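Local atomic coordinates of putative oxidoreductase (Jannaschia sp., PDB entry 3C24), a protein that is a putative oxidoreductase that probably binds a nicotinamide dinucleotide cofactor through a Rossmann-type N-terminal domain, its substrate not being known. Residues G10-A15 / E67-V72. Numbering follows the deposited sequence. Where two conformers were deposited one is given.
Sequences GPKTVA and EADVVV
Thr-13, Ala-15, Val-70 and Val-72 share the backbone bonds that define a parallel strand pair, the short axes 25° apart. Val-70 N donates to Thr-13 O at 3.2 Å. Ala-15 N in turn gives its hydrogen to Val-70 O, and Val-72 N bonds to Ala-15 O at 2.8 Å, the last almost straight. Thr-13 O is gripped twice, because Asp-69 N also reaches it at 2.9 Å; two successive amides thus converge on one carbonyl where the 67-72 segment enters the sheet.

Just before strand 70-73 begins, a side chain takes over the pairing. Asp-69 OD2 accepts from Thr-13 N at 2.9 Å with an N-H...O angle of 176°, although the amide meets the anti side of the oxygen, 29° out of the carboxylate plane. With CG anti to its own carbonyl carbon, the Asp-69 side chain brings OD2 in front of the Thr-13 N-H. Lys-12 lays CB against the same carboxylate oxygen, crossing Asp-69 at about a right angle; in one of its two conformers the chain then bends at chi2 and chi4 and its end leads away from Asp-69. Thr-13 turns CB and CG2 to the carbonyl of Glu-67.

The apolar contacts separate by face. Val-14, Val-70 and Val-72 share one, where Val-14 CG1 meets Val-72 CG2 at 3.9 Å and helix 160-172 covers Val-14 and Val-72. On the opposite face Ala-15 CB touches Ala-68 CB at 4.1 Å and Val-71 CG2 more loosely.

Strand 37-41 flanks 13-17 on its other edge, and 96-99 flanks 70-73. This 2-1-3-4 parallel order, with 13-17 and 70-73 side by side, is characteristic of the Rossmann fold of NAD(P)-dependent dehydrogenases.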
# COMPACT_ATOMS: atom_id res chain seq x y z
N GLY A 10 -4.20 28.36 -25.29
CA GLY A 10 -3.75 28.19 -26.66
C GLY A 10 -2.37 27.54 -26.70
O GLY A 10 -1.73 27.41 -25.66
N PRO A 11 -1.94 27.13 -27.89
CA PRO A 11 -0.60 26.55 -28.02
C PRO A 11 0.44 27.51 -27.59
O PRO A 11 0.41 28.71 -27.85
CB PRO A 11 -0.47 26.26 -29.52
CG PRO A 11 -1.62 26.92 -30.18
CD PRO A 11 -2.69 27.09 -29.16
N LYS A 12 1.38 26.94 -26.88
CA LYS A 12 2.51 27.66 -26.35
C LYS A 12 3.80 27.02 -26.81
O LYS A 12 3.82 25.86 -27.15
CB LYS A 12 2.46 27.60 -24.83
CG LYS A 12 1.20 28.19 -24.23
CD LYS A 12 1.24 29.71 -24.21
CE LYS A 12 -0.05 30.27 -23.66
NZ LYS A 12 -1.25 30.09 -24.56
N THR A 13 4.85 27.81 -26.82
CA THR A 13 6.16 27.28 -27.12
C THR A 13 6.77 26.83 -25.79
O THR A 13 6.97 27.62 -24.89
CB THR A 13 7.03 28.26 -27.87
OG1 THR A 13 6.42 28.49 -29.16
CG2 THR A 13 8.41 27.66 -28.08
N VAL A 14 7.07 25.53 -25.69
CA VAL A 14 7.53 24.95 -24.44
C VAL A 14 8.90 24.37 -24.65
O VAL A 14 9.06 23.43 -25.45
CB VAL A 14 6.58 23.84 -23.99
CG1 VAL A 14 7.00 23.20 -22.65
CG2 VAL A 14 5.10 24.34 -23.86
N ALA A 15 9.88 24.95 -23.95
CA ALA A 15 11.25 24.47 -23.95
C ALA A 15 11.42 23.56 -22.75
O ALA A 15 10.98 23.85 -21.63
CB ALA A 15 12.24 25.63 -23.89
N GLU A 67 12.01 32.50 -27.80
CA GLU A 67 10.76 31.99 -28.36
C GLU A 67 9.91 31.31 -27.30
O GLU A 67 8.72 31.17 -27.45
CB GLU A 67 11.06 31.00 -29.49
CG GLU A 67 11.72 31.66 -30.73
CD GLU A 67 12.34 30.66 -31.71
OE1 GLU A 67 12.87 29.62 -31.27
OE2 GLU A 67 12.35 30.94 -32.94
N ALA A 68 10.56 30.97 -26.20
CA ALA A 68 9.91 30.16 -25.15
C ALA A 68 8.93 30.90 -24.28
O ALA A 68 9.29 31.86 -23.59
CB ALA A 68 10.99 29.50 -24.25
N ASP A 69 7.71 30.37 -24.23
CA ASP A 69 6.67 30.87 -23.36
C ASP A 69 6.82 30.21 -21.98
O ASP A 69 6.54 30.78 -20.91
CB ASP A 69 5.29 30.55 -23.91
CG ASP A 69 5.03 31.22 -25.24
OD1 ASP A 69 5.39 32.41 -25.35
OD2 ASP A 69 4.48 30.58 -26.16
N VAL A 70 7.27 28.96 -22.03
CA VAL A 70 7.40 28.11 -20.86
C VAL A 70 8.74 27.41 -20.96
O VAL A 70 9.14 26.96 -22.03
CB VAL A 70 6.27 27.04 -20.82
CG1 VAL A 70 6.35 26.18 -19.55
CG2 VAL A 70 4.91 27.70 -20.91
N VAL A 71 9.45 27.36 -19.84
CA VAL A 71 10.73 26.64 -19.71
C VAL A 71 10.60 25.67 -18.54
O VAL A 71 10.49 26.04 -17.37
CB VAL A 71 11.90 27.59 -19.48
CG1 VAL A 71 13.20 26.80 -19.35
CG2 VAL A 71 11.97 28.59 -20.61
N VAL A 72 10.67 24.39 -18.89
CA VAL A 72 10.50 23.28 -17.98
C VAL A 72 11.85 22.75 -17.55
O VAL A 72 12.68 22.35 -18.38
CB VAL A 72 9.68 22.12 -18.60
CG1 VAL A 72 9.58 20.98 -17.55
CG2 VAL A 72 8.31 22.57 -19.05